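Local structure of nonstructural protein 2 (Human rotavirus C, 2GU0) at residues A[23-26]-A[27-30]; A[44-47]-A[48-51]; A[193-196]-A[197-200]; A[293-296]-A[297-301]. The protein probably binds single-stranded RNA, hydrolyses nucleoside triphosphates and unwinds RNA helices as a homooctamer, and takes part with NSP5 in forming the viroplasms where the viral genome is replicated. All coordinates share one frame; numbering follows the deposited sequence.

Contact 1 of 4, residues A[23-26]-A[27-30]; sequences NKKA and VQTM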
ATOM      1  N   ASN A  23      -7.246  29.729  13.058  1.00 26.03           N
ATOM      2  CA  ASN A  23      -7.325  28.313  12.729  1.00 26.83           C
ATOM      3  C   ASN A  23      -8.739  27.796  12.508  1.00 28.01           C
ATOM      4  O   ASN A  23      -9.720  28.451  12.890  1.00 26.41           O
ATOM      5  CB  ASN A  23      -6.589  27.468  13.778  1.00 26.03           C
ATOM      6  CG  ASN A  23      -7.299  27.421  15.101  1.00 27.78           C
ATOM      7  OD1 ASN A  23      -8.352  26.801  15.228  1.00 30.16           O
ATOM      8  ND2 ASN A  23      -6.727  28.073  16.105  1.00 27.48           N
ATOM      9  N   LYS A  24      -8.829  26.618  11.883  1.00 28.58           N
ATOM     10  CA  LYS A  24     -10.111  26.010  11.561  1.00 29.38           C
ATOM     11  C   LYS A  24     -10.964  25.664  12.758  1.00 30.15           C
ATOM     12  O   LYS A  24     -12.185  25.737  12.686  1.00 30.61           O
ATOM     13  CB  LYS A  24      -9.916  24.766  10.701  1.00 33.76           C
ATOM     14  CG  LYS A  24      -9.299  23.591  11.419  1.00 37.73           C
ATOM     15  CD  LYS A  24      -9.051  22.443  10.456  1.00 40.36           C
ATOM     16  CE  LYS A  24      -8.165  21.383  11.108  1.00 43.91           C
ATOM     17  NZ  LYS A  24      -7.765  20.309  10.158  1.00 45.24           N
ATOM     18  N   LYS A  25     -10.352  25.270  13.865  1.00 30.52           N
ATOM     19  CA  LYS A  25     -11.170  24.957  15.029  1.00 31.64           C
ATOM     20  C   LYS A  25     -11.806  26.252  15.505  1.00 31.59           C
ATOM     21  O   LYS A  25     -12.994  26.289  15.813  1.00 32.37           O
ATOM     22  CB  LYS A  25     -10.331  24.322  16.138  1.00 30.94           C
ATOM     23  CG  LYS A  25      -9.643  23.053  15.694  1.00 33.33           C
ATOM     24  CD  LYS A  25     -10.633  22.021  15.177  1.00 32.62           C
ATOM     25  CE  LYS A  25     -11.133  21.154  16.296  1.00 35.36           C
ATOM     26  NZ  LYS A  25      -9.978  20.433  16.917  1.00 39.67           N
ATOM     27  N   ALA A  26     -11.018  27.320  15.551  1.00 30.44           N
ATOM     28  CA  ALA A  26     -11.552  28.598  15.970  1.00 30.30           C
ATOM     29  C   ALA A  26     -12.809  28.836  15.134  1.00 31.17           C
ATOM     30  O   ALA A  26     -13.913  28.929  15.666  1.00 31.48           O
ATOM     31  CB  ALA A  26     -10.544  29.678  15.728  1.00 30.50           C
ATOM     32  N   VAL A  27     -12.637  28.900  13.818  1.00 31.27           N
ATOM     33  CA  VAL A  27     -13.754  29.107  12.905  1.00 31.54           C
ATOM     34  C   VAL A  27     -14.915  28.156  13.188  1.00 32.10           C
ATOM     35  O   VAL A  27     -16.052  28.581  13.289  1.00 33.81           O
ATOM     36  CB  VAL A  27     -13.302  28.929  11.439  1.00 32.07           C
ATOM     37  CG1 VAL A  27     -14.484  29.097  10.488  1.00 31.72           C
ATOM     38  CG2 VAL A  27     -12.223  29.941  11.117  1.00 31.90           C
ATOM     39  N   GLN A  28     -14.635  26.869  13.319  1.00 33.38           N
ATOM     40  CA  GLN A  28     -15.687  25.892  13.587  1.00 35.29           C
ATOM     41  C   GLN A  28     -16.476  26.274  14.832  1.00 35.16           C
ATOM     42  O   GLN A  28     -17.705  26.173  14.862  1.00 36.07           O
ATOM     43  CB  GLN A  28     -15.071  24.496  13.748  1.00 36.84           C
ATOM     44  CG  GLN A  28     -15.909  23.496  14.518  1.00 40.34           C
ATOM     45  CD  GLN A  28     -15.318  22.093  14.471  1.00 43.55           C
ATOM     46  OE1 GLN A  28     -14.098  21.926  14.428  1.00 44.58           O
ATOM     47  NE2 GLN A  28     -16.182  21.078  14.493  1.00 42.40           N
ATOM     48  N   THR A  29     -15.753  26.724  15.850  1.00 34.38           N
ATOM     49  CA  THR A  29     -16.339  27.135  17.117  1.00 32.72           C
ATOM     50  C   THR A  29     -17.221  28.388  17.030  1.00 32.55           C
ATOM     51  O   THR A  29     -18.330  28.411  17.557  1.00 31.51           O
ATOM     52  CB  THR A  29     -15.229  27.377  18.142  1.00 31.04           C
ATOM     53  OG1 THR A  29     -14.519  26.158  18.343  1.00 34.37           O
ATOM     54  CG2 THR A  29     -15.797  27.838  19.463  1.00 30.08           C
ATOM     55  N   MET A  30     -16.749  29.432  16.364  1.00 31.82           N
ATOM     56  CA  MET A  30     -17.563  30.624  16.301  1.00 33.36           C
ATOM     57  C   MET A  30     -18.752  30.427  15.391  1.00 34.67           C
ATOM     58  O   MET A  30     -19.718  31.180  15.472  1.00 36.22           O
ATOM     59  CB  MET A  30     -16.747  31.835  15.852  1.00 31.57           C
ATOM     60  CG  MET A  30     -16.722  32.067  14.383  1.00 30.72           C
ATOM     61  SD  MET A  30     -18.166  32.925  13.754  1.00 31.25           S
ATOM     62  CE  MET A  30     -17.525  33.379  12.157  1.00 23.61           C
TER
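Four backbone hydrogen bonds of the i to i+4 kind join residues 23-26 to 27-30 in the first turns of helix 24-32. Val-27 N donates to Asn-23 O at 3.1 Å, and Gln-28 N, Thr-29 N and Met-30 N bond in the same way to the carbonyls of Lys-24, Lys-25 and Ala-26. Side chains add two polar contacts. Asn-23 is the N-cap: its OD1 accepts from Ala-26 N at 2.7 Å, with the donor 39° above the amide carbonyl plane, so the residue meets the helix start through both its side chain and its backbone oxygen. At Lys-25 O, 3.0 Å from Thr-29 OG1, the threonine hydroxyl joins the amide of its own residue as a second donor. With OG1 beside the backbone N (chi1 -61°), the hydroxyl leans back over the preceding turn. The Lys-25 ammonium has a weak hydrogen bond to Tyr-49 OH and a long, weak ion pair with Asp-120 of a second subunit. The remaining contacts are of van der Waals type. Lys-25 and Gln-28 run side by side in the same direction, Lys-25 CD lying 3.5 Å from Gln-28 OE1, and Val-27 CG2 rests 3.4 Å from Asn-23 O. Beyond the helix, Val-27 meets Phe-61 and Tyr-71, and Ala-26 and Met-30 pack on Ala-52 of strand 51-52.

Contact 2 of 4, residues A[44-47]-A[48-51]; sequences YDTI and LYGV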
ATOM      1  N   TYR A  44     -14.281  37.127  17.465  1.00 29.84           N
ATOM      2  CA  TYR A  44     -14.812  36.243  18.493  1.00 29.59           C
ATOM      3  C   TYR A  44     -13.780  35.406  19.243  1.00 32.18           C
ATOM      4  O   TYR A  44     -12.987  34.683  18.634  1.00 33.67           O
ATOM      5  CB  TYR A  44     -15.830  35.301  17.873  1.00 26.49           C
ATOM      6  CG  TYR A  44     -16.434  34.360  18.866  1.00 23.85           C
ATOM      7  CD1 TYR A  44     -17.285  34.837  19.854  1.00 23.96           C
ATOM      8  CD2 TYR A  44     -16.159  32.994  18.827  1.00 24.49           C
ATOM      9  CE1 TYR A  44     -17.858  33.989  20.782  1.00 24.23           C
ATOM     10  CE2 TYR A  44     -16.730  32.124  19.758  1.00 25.83           C
ATOM     11  CZ  TYR A  44     -17.582  32.640  20.733  1.00 26.15           C
ATOM     12  OH  TYR A  44     -18.184  31.832  21.655  1.00 26.43           O
ATOM     13  N   ASP A  45     -13.803  35.477  20.570  1.00 31.97           N
ATOM     14  CA  ASP A  45     -12.861  34.690  21.338  1.00 32.51           C
ATOM     15  C   ASP A  45     -13.419  33.302  21.644  1.00 32.05           C
ATOM     16  O   ASP A  45     -14.397  33.134  22.362  1.00 31.30           O
ATOM     17  CB  ASP A  45     -12.457  35.405  22.623  1.00 32.98           C
ATOM     18  CG  ASP A  45     -11.412  34.638  23.390  1.00 36.25           C
ATOM     19  OD1 ASP A  45     -10.708  33.825  22.756  1.00 38.12           O
ATOM     20  OD2 ASP A  45     -11.281  34.841  24.616  1.00 38.82           O
ATOM     21  N   THR A  46     -12.752  32.315  21.068  1.00 32.64           N
ATOM     22  CA  THR A  46     -13.074  30.902  21.171  1.00 31.68           C
ATOM     23  C   THR A  46     -12.606  30.267  22.484  1.00 31.73           C
ATOM     24  O   THR A  46     -12.995  29.142  22.829  1.00 29.32           O
ATOM     25  CB  THR A  46     -12.435  30.191  19.964  1.00 30.42           C
ATOM     26  OG1 THR A  46     -13.353  30.220  18.869  1.00 34.82           O
ATOM     27  CG2 THR A  46     -12.065  28.793  20.275  1.00 33.72           C
ATOM     28  N   ILE A  47     -11.784  31.006  23.221  1.00 30.34           N
ATOM     29  CA  ILE A  47     -11.236  30.524  24.478  1.00 30.05           C
ATOM     30  C   ILE A  47     -10.293  29.347  24.226  1.00 30.59           C
ATOM     31  O   ILE A  47      -9.081  29.468  24.396  1.00 34.60           O
ATOM     32  CB  ILE A  47     -12.344  30.101  25.460  1.00 27.96           C
ATOM     33  CG1 ILE A  47     -13.385  31.214  25.566  1.00 26.56           C
ATOM     34  CG2 ILE A  47     -11.752  29.852  26.831  1.00 25.26           C
ATOM     35  CD1 ILE A  47     -14.497  30.932  26.541  1.00 26.20           C
ATOM     36  N   LEU A  48     -10.820  28.218  23.796  1.00 28.70           N
ATOM     37  CA  LEU A  48      -9.948  27.079  23.551  1.00 30.47           C
ATOM     38  C   LEU A  48      -9.059  27.131  22.284  1.00 31.26           C
ATOM     39  O   LEU A  48      -7.960  26.562  22.267  1.00 28.99           O
ATOM     40  CB  LEU A  48     -10.783  25.803  23.518  1.00 29.85           C
ATOM     41  CG  LEU A  48     -11.523  25.474  24.807  1.00 30.52           C
ATOM     42  CD1 LEU A  48     -12.195  24.108  24.680  1.00 27.49           C
ATOM     43  CD2 LEU A  48     -10.534  25.495  25.959  1.00 28.96           C
ATOM     44  N   TYR A  49      -9.516  27.813  21.233  1.00 31.00           N
ATOM     45  CA  TYR A  49      -8.758  27.855  19.986  1.00 30.88           C
ATOM     46  C   TYR A  49      -8.336  29.227  19.496  1.00 29.68           C
ATOM     47  O   TYR A  49      -8.044  29.410  18.314  1.00 31.39           O
ATOM     48  CB  TYR A  49      -9.544  27.165  18.867  1.00 32.70           C
ATOM     49  CG  TYR A  49      -9.905  25.728  19.148  1.00 33.20           C
ATOM     50  CD1 TYR A  49     -11.235  25.334  19.206  1.00 34.48           C
ATOM     51  CD2 TYR A  49      -8.923  24.756  19.339  1.00 33.65           C
ATOM     52  CE1 TYR A  49     -11.588  24.010  19.446  1.00 35.86           C
ATOM     53  CE2 TYR A  49      -9.265  23.420  19.579  1.00 34.46           C
ATOM     54  CZ  TYR A  49     -10.605  23.058  19.632  1.00 34.70           C
ATOM     55  OH  TYR A  49     -10.985  21.761  19.880  1.00 34.62           O
ATOM     56  N   GLY A  50      -8.293  30.195  20.391  1.00 28.05           N
ATOM     57  CA  GLY A  50      -7.884  31.516  19.973  1.00 25.26           C
ATOM     58  C   GLY A  50      -9.009  32.366  19.415  1.00 25.42           C
ATOM     59  O   GLY A  50     -10.185  32.147  19.698  1.00 26.42           O
ATOM     60  N   VAL A  51      -8.635  33.334  18.596  1.00 24.26           N
ATOM     61  CA  VAL A  51      -9.584  34.252  18.011  1.00 24.23           C
ATOM     62  C   VAL A  51     -10.122  33.839  16.658  1.00 25.17           C
ATOM     63  O   VAL A  51      -9.353  33.575  15.734  1.00 27.37           O
ATOM     64  CB  VAL A  51      -8.941  35.653  17.884  1.00 23.09           C
ATOM     65  CG1 VAL A  51      -9.900  36.620  17.203  1.00 19.13           C
ATOM     66  CG2 VAL A  51      -8.548  36.144  19.263  1.00 20.18           C
TER
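A beta hairpin is closed here: Asp-45 and Val-51 form an antiparallel non-hydrogen-bonded pair, CA to CA 4.7 Å, with both side chains on the same face of the small sheet, and the chain reverses between them. Between the two segments, Thr-46 N donates to Gly-50 O at 2.9 Å; further out, Tyr-44 is bonded to Ala-52 through the backbone. Beside the first of these, Val-51 CA makes a CA-H...O contact of 3.5 Å with Tyr-44 O. Inside the reversal, Leu-48 N reaches back to Thr-46 O at 2.6 Å, a strongly bent bond (N-H...O 134°) that makes a classic gamma turn centred on Ile-47. An Asx turn accompanies it: Asp-45 OD1 accepts from Ile-47 N at 3.1 Å. With CG anti to the backbone N (chi1 -176°), the carboxylate is carried forward along the chain, and the Ile-47 amide meets OD1 from well above the carboxylate plane. The Thr-46 methyl lies obliquely near the Tyr-49 side chain, though how close it comes is doubtful. Gly-50 has a positive phi, in a conformation that suits glycine. A second subunit meets the hairpin: Tyr-44 OH donates a hydrogen bond to OE1 of its Gln-160, and its Arg-117 packs on Leu-48. The Asp-45 carboxylate thus spends one oxygen on the turn backbone, while the phenol of Tyr-44 is committed to the subunit interface.

Contact 3 of 4, residues A[193-196]-A[197-200]; sequences DIPD and RNQT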
ATOM      1  N   ASP A 193       8.000  51.280 -21.970  1.00 59.85           N
ATOM      2  CA  ASP A 193       7.176  51.515 -23.155  1.00 59.17           C
ATOM      3  C   ASP A 193       7.341  50.348 -24.109  1.00 56.35           C
ATOM      4  O   ASP A 193       8.460  49.967 -24.446  1.00 56.31           O
ATOM      5  CB  ASP A 193       7.602  52.803 -23.867  1.00 63.42           C
ATOM      6  CG  ASP A 193       7.822  53.955 -22.906  1.00 67.66           C
ATOM      7  OD1 ASP A 193       6.894  54.253 -22.116  1.00 68.70           O
ATOM      8  OD2 ASP A 193       8.922  54.557 -22.944  1.00 68.45           O
ATOM      9  N   ILE A 194       6.225  49.788 -24.549  1.00 53.01           N
ATOM     10  CA  ILE A 194       6.262  48.656 -25.457  1.00 51.22           C
ATOM     11  C   ILE A 194       6.084  49.065 -26.914  1.00 49.87           C
ATOM     12  O   ILE A 194       5.023  49.536 -27.304  1.00 48.97           O
ATOM     13  CB  ILE A 194       5.177  47.625 -25.077  1.00 51.40           C
ATOM     14  CG1 ILE A 194       5.544  46.961 -23.752  1.00 51.86           C
ATOM     15  CG2 ILE A 194       5.039  46.581 -26.156  1.00 51.66           C
ATOM     16  CD1 ILE A 194       4.512  45.979 -23.260  1.00 52.59           C
ATOM     17  N   PRO A 195       7.131  48.880 -27.739  1.00 49.54           N
ATOM     18  CA  PRO A 195       7.111  49.221 -29.162  1.00 49.42           C
ATOM     19  C   PRO A 195       5.868  48.678 -29.855  1.00 51.00           C
ATOM     20  O   PRO A 195       5.399  47.589 -29.540  1.00 52.57           O
ATOM     21  CB  PRO A 195       8.381  48.567 -29.686  1.00 48.47           C
ATOM     22  CG  PRO A 195       9.302  48.664 -28.534  1.00 48.43           C
ATOM     23  CD  PRO A 195       8.421  48.265 -27.377  1.00 49.91           C
ATOM     24  N   ASP A 196       5.341  49.442 -30.803  1.00 52.63           N
ATOM     25  CA  ASP A 196       4.155  49.030 -31.537  1.00 53.73           C
ATOM     26  C   ASP A 196       4.361  47.723 -32.295  1.00 54.47           C
ATOM     27  O   ASP A 196       3.439  46.912 -32.395  1.00 55.04           O
ATOM     28  CB  ASP A 196       3.738  50.131 -32.511  1.00 55.60           C
ATOM     29  CG  ASP A 196       3.136  51.331 -31.809  1.00 57.51           C
ATOM     30  OD1 ASP A 196       2.032  51.185 -31.239  1.00 58.64           O
ATOM     31  OD2 ASP A 196       3.763  52.414 -31.824  1.00 58.80           O
ATOM     32  N   ARG A 197       5.563  47.518 -32.833  1.00 54.19           N
ATOM     33  CA  ARG A 197       5.858  46.301 -33.582  1.00 52.91           C
ATOM     34  C   ARG A 197       5.596  45.045 -32.754  1.00 51.34           C
ATOM     35  O   ARG A 197       5.074  44.056 -33.267  1.00 51.64           O
ATOM     36  CB  ARG A 197       7.308  46.297 -34.066  1.00 55.04           C
ATOM     37  CG  ARG A 197       7.694  44.984 -34.732  1.00 59.28           C
ATOM     38  CD  ARG A 197       9.174  44.903 -35.062  1.00 63.16           C
ATOM     39  NE  ARG A 197       9.621  43.513 -35.177  1.00 68.03           N
ATOM     40  CZ  ARG A 197      10.833  43.139 -35.584  1.00 69.67           C
ATOM     41  NH1 ARG A 197      11.734  44.054 -35.928  1.00 69.51           N
ATOM     42  NH2 ARG A 197      11.150  41.848 -35.634  1.00 69.96           N
ATOM     43  N   ASN A 198       5.962  45.090 -31.476  1.00 48.94           N
ATOM     44  CA  ASN A 198       5.761  43.957 -30.575  1.00 46.46           C
ATOM     45  C   ASN A 198       4.309  43.860 -30.124  1.00 45.23           C
ATOM     46  O   ASN A 198       3.735  42.767 -30.044  1.00 44.66           O
ATOM     47  CB  ASN A 198       6.680  44.090 -29.376  1.00 44.88           C
ATOM     48  CG  ASN A 198       8.138  44.096 -29.778  1.00 45.59           C
ATOM     49  OD1 ASN A 198       8.899  43.200 -29.410  1.00 45.93           O
ATOM     50  ND2 ASN A 198       8.536  45.105 -30.543  1.00 43.86           N
ATOM     51  N   GLN A 199       3.711  45.004 -29.829  1.00 43.05           N
ATOM     52  CA  GLN A 199       2.320  45.017 -29.431  1.00 41.56           C
ATOM     53  C   GLN A 199       1.514  44.242 -30.472  1.00 41.22           C
ATOM     54  O   GLN A 199       0.766  43.323 -30.143  1.00 40.37           O
ATOM     55  CB  GLN A 199       1.804  46.447 -29.364  1.00 39.90           C
ATOM     56  CG  GLN A 199       2.376  47.256 -28.245  1.00 39.76           C
ATOM     57  CD  GLN A 199       1.407  48.327 -27.788  1.00 42.07           C
ATOM     58  OE1 GLN A 199       0.188  48.102 -27.748  1.00 40.69           O
ATOM     59  NE2 GLN A 199       1.938  49.492 -27.420  1.00 42.32           N
ATOM     60  N   THR A 200       1.691  44.623 -31.736  1.00 40.95           N
ATOM     61  CA  THR A 200       0.986  43.997 -32.848  1.00 39.16           C
ATOM     62  C   THR A 200       1.352  42.528 -33.043  1.00 36.80           C
ATOM     63  O   THR A 200       0.491  41.702 -33.336  1.00 35.40           O
ATOM     64  CB  THR A 200       1.243  44.762 -34.162  1.00 39.38           C
ATOM     65  OG1 THR A 200       0.669  46.070 -34.065  1.00 38.57           O
ATOM     66  CG2 THR A 200       0.606  44.026 -35.341  1.00 41.17           C
TER
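Gln-199 reaches back from the first turn of helix 196-209 to the incoming loop, its NE2 donating to Ile-194 O at 3.1 Å. The bond is nearly straight (167° at the hydrogen), and the acceptor lies in the amide plane, 7° out of it. The other end of the same amide is also held: OE1 accepts from the backbone N of Ala-260, so both polar atoms of this buried group are bonded and its rotation is fixed. In the backbone, Gln-199 N bonds to Pro-195 O and Thr-200 N to Asp-196 O, 3.0 Å; Asn-198 N to Pro-195 O is weak. Pro-195 takes the N-cap position, and the helix it starts follows strand 182-188 of the five-stranded antiparallel sheet in the C-terminal, HIT-clan region of the protein. The Asp-196 carboxylate lies alongside the Gln-199 amide, their planes 23° apart, but OD1 stays 4.2 Å from NE2. Van der Waals contacts flank the polar ones. Ile-194 CG2, the branch anti to the backbone N, comes to 3.5 Å from Gln-199 CG, and the amide nitrogen ND2 of Asn-198 touches Pro-195 CB at 3.6 Å. Further out, Met-259 packs on Ile-194 and Gln-199, and Tyr-163 on Pro-195 and Asn-198.

Contact 4 of 4, residues A[293-296]-A[297-301]; sequences KTVR and TATNK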
ATOM      1  N   LYS A 293      -7.197  45.318 -39.519  1.00 62.25           N
ATOM      2  CA  LYS A 293      -6.871  44.388 -40.585  1.00 62.15           C
ATOM      3  C   LYS A 293      -5.380  44.100 -40.510  1.00 61.08           C
ATOM      4  O   LYS A 293      -4.922  43.057 -40.974  1.00 60.80           O
ATOM      5  CB  LYS A 293      -7.251  44.963 -41.953  1.00 64.32           C
ATOM      6  CG  LYS A 293      -8.757  45.108 -42.140  1.00 67.66           C
ATOM      7  CD  LYS A 293      -9.133  45.590 -43.534  1.00 69.63           C
ATOM      8  CE  LYS A 293     -10.638  45.809 -43.638  1.00 70.64           C
ATOM      9  NZ  LYS A 293     -11.052  46.200 -45.011  1.00 72.67           N
ATOM     10  N   THR A 294      -4.628  45.022 -39.912  1.00 59.64           N
ATOM     11  CA  THR A 294      -3.188  44.833 -39.751  1.00 58.90           C
ATOM     12  C   THR A 294      -3.004  43.607 -38.883  1.00 56.88           C
ATOM     13  O   THR A 294      -2.029  42.872 -39.016  1.00 56.54           O
ATOM     14  CB  THR A 294      -2.526  46.012 -39.030  1.00 59.69           C
ATOM     15  OG1 THR A 294      -2.690  47.198 -39.811  1.00 61.79           O
ATOM     16  CG2 THR A 294      -1.044  45.740 -38.823  1.00 59.42           C
ATOM     17  N   VAL A 295      -3.962  43.401 -37.988  1.00 55.00           N
ATOM     18  CA  VAL A 295      -3.940  42.262 -37.090  1.00 54.31           C
ATOM     19  C   VAL A 295      -4.432  40.984 -37.779  1.00 53.59           C
ATOM     20  O   VAL A 295      -3.833  39.919 -37.612  1.00 52.38           O
ATOM     21  CB  VAL A 295      -4.778  42.559 -35.832  1.00 53.63           C
ATOM     22  CG1 VAL A 295      -4.959  41.302 -35.001  1.00 51.40           C
ATOM     23  CG2 VAL A 295      -4.075  43.626 -35.017  1.00 53.05           C
ATOM     24  N   ARG A 296      -5.514  41.085 -38.549  1.00 52.50           N
ATOM     25  CA  ARG A 296      -6.026  39.916 -39.259  1.00 52.53           C
ATOM     26  C   ARG A 296      -4.933  39.392 -40.183  1.00 52.21           C
ATOM     27  O   ARG A 296      -4.602  38.203 -40.165  1.00 51.16           O
ATOM     28  CB  ARG A 296      -7.244  40.276 -40.099  1.00 53.72           C
ATOM     29  CG  ARG A 296      -8.499  40.582 -39.328  1.00 55.99           C
ATOM     30  CD  ARG A 296      -9.521  41.144 -40.285  1.00 60.19           C
ATOM     31  NE  ARG A 296     -10.790  41.455 -39.640  1.00 66.51           N
ATOM     32  CZ  ARG A 296     -11.770  42.140 -40.225  1.00 68.86           C
ATOM     33  NH1 ARG A 296     -11.614  42.587 -41.466  1.00 69.91           N
ATOM     34  NH2 ARG A 296     -12.907  42.370 -39.574  1.00 69.49           N
ATOM     35  N   THR A 297      -4.381  40.294 -40.992  1.00 51.84           N
ATOM     36  CA  THR A 297      -3.313  39.956 -41.934  1.00 50.95           C
ATOM     37  C   THR A 297      -2.160  39.314 -41.179  1.00 50.25           C
ATOM     38  O   THR A 297      -1.565  38.338 -41.637  1.00 49.30           O
ATOM     39  CB  THR A 297      -2.784  41.227 -42.677  1.00 51.23           C
ATOM     40  OG1 THR A 297      -3.758  41.672 -43.629  1.00 49.77           O
ATOM     41  CG2 THR A 297      -1.466  40.937 -43.396  1.00 49.27           C
ATOM     42  N   ALA A 298      -1.854  39.876 -40.016  1.00 49.93           N
ATOM     43  CA  ALA A 298      -0.774  39.368 -39.195  1.00 49.86           C
ATOM     44  C   ALA A 298      -1.096  37.968 -38.672  1.00 49.92           C
ATOM     45  O   ALA A 298      -0.200  37.128 -38.573  1.00 51.12           O
ATOM     46  CB  ALA A 298      -0.501  40.323 -38.041  1.00 48.26           C
ATOM     47  N   THR A 299      -2.362  37.702 -38.352  1.00 48.27           N
ATOM     48  CA  THR A 299      -2.719  36.381 -37.848  1.00 48.31           C
ATOM     49  C   THR A 299      -2.798  35.325 -38.960  1.00 48.05           C
ATOM     50  O   THR A 299      -2.450  34.166 -38.738  1.00 48.83           O
ATOM     51  CB  THR A 299      -4.045  36.411 -37.047  1.00 47.43           C
ATOM     52  OG1 THR A 299      -5.141  36.662 -37.925  1.00 50.74           O
ATOM     53  CG2 THR A 299      -4.002  37.501 -36.016  1.00 46.08           C
ATOM     54  N   ASN A 300      -3.245  35.710 -40.152  1.00 46.95           N
ATOM     55  CA  ASN A 300      -3.304  34.754 -41.262  1.00 45.77           C
ATOM     56  C   ASN A 300      -1.865  34.366 -41.609  1.00 45.21           C
ATOM     57  O   ASN A 300      -1.578  33.226 -41.966  1.00 46.63           O
ATOM     58  CB  ASN A 300      -3.963  35.372 -42.503  1.00 45.20           C
ATOM     59  CG  ASN A 300      -5.400  35.794 -42.262  1.00 45.02           C
ATOM     60  OD1 ASN A 300      -6.187  35.050 -41.680  1.00 43.48           O
ATOM     61  ND2 ASN A 300      -5.753  36.992 -42.724  1.00 45.92           N
ATOM     62  N   LYS A 301      -0.967  35.338 -41.502  1.00 43.79           N
ATOM     63  CA  LYS A 301       0.451  35.142 -41.778  1.00 41.57           C
ATOM     64  C   LYS A 301       1.046  34.096 -40.823  1.00 39.63           C
ATOM     65  O   LYS A 301       1.926  33.317 -41.217  1.00 37.68           O
ATOM     66  CB  LYS A 301       1.181  36.492 -41.644  1.00 41.63           C
ATOM     67  CG  LYS A 301       2.695  36.460 -41.796  1.00 42.16           C
ATOM     68  CD  LYS A 301       3.145  36.096 -43.202  1.00 44.22           C
ATOM     69  CE  LYS A 301       4.678  36.125 -43.298  1.00 44.91           C
ATOM     70  NZ  LYS A 301       5.189  35.822 -44.666  1.00 45.25           N
TER
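Thr-299 and Val-295 meet through their branches one turn apart on helix 293-307, CG2 of the threonine 4.0 Å from CG1 of the valine, and the two side chains cross at an angle. Thr-299 holds its hydroxyl between backbone N and carbonyl carbon (chi1 69°), which directs OG1 to Arg-296 O, three residues back, at 2.8 Å. That carbonyl also takes the backbone N of Asn-300, likewise 2.8 Å, and is thereby gripped by two donors. Thr-297 adopts a different rotamer, OG1 beside the backbone N at chi1 -73°; its hydroxyl then turns to the carbonyl four residues back, but the bond to Lys-293 O is weak, at 3.2 Å. Regular i to i+4 bonds run alongside, Thr-297 N to Lys-293 O and Thr-299 N to Val-295 O. Ala-298 N to Thr-294 O, 3.2 Å, is less straight, 139° at the hydrogen. The Arg-296 chain is extended from CG to NE and packs on Arg-296 of a fourth subunit. The inner side of this C-terminal helix lies on helix 196-209: Val-295, Arg-296 and Thr-299 touch Arg-207, and Ala-298 touches Ala-204.

How the contacts relate
From the N terminus the four contacts come in series; each joins adjoining residues, and none nests in or crosses another. Contact 1 starts helix 24-32 and contact 2 closes the hairpin after it, their centres about 8 Å apart. They pack together: Asn-23 ND2 probably bonds to Tyr-49 O, Lys-25 CB packs against Tyr-49 CG, and both touch the second subunit. Contact 3 leads from the loop after strand 182-188 into helix 196-209, and contact 4 opens helix 293-307, which lies against that helix; Thr-200 and Thr-294 meet through their methyls. The two pairs lie on opposite sides of the chain's centre, contacts 1 and 3 being about 51 Å apart between centres.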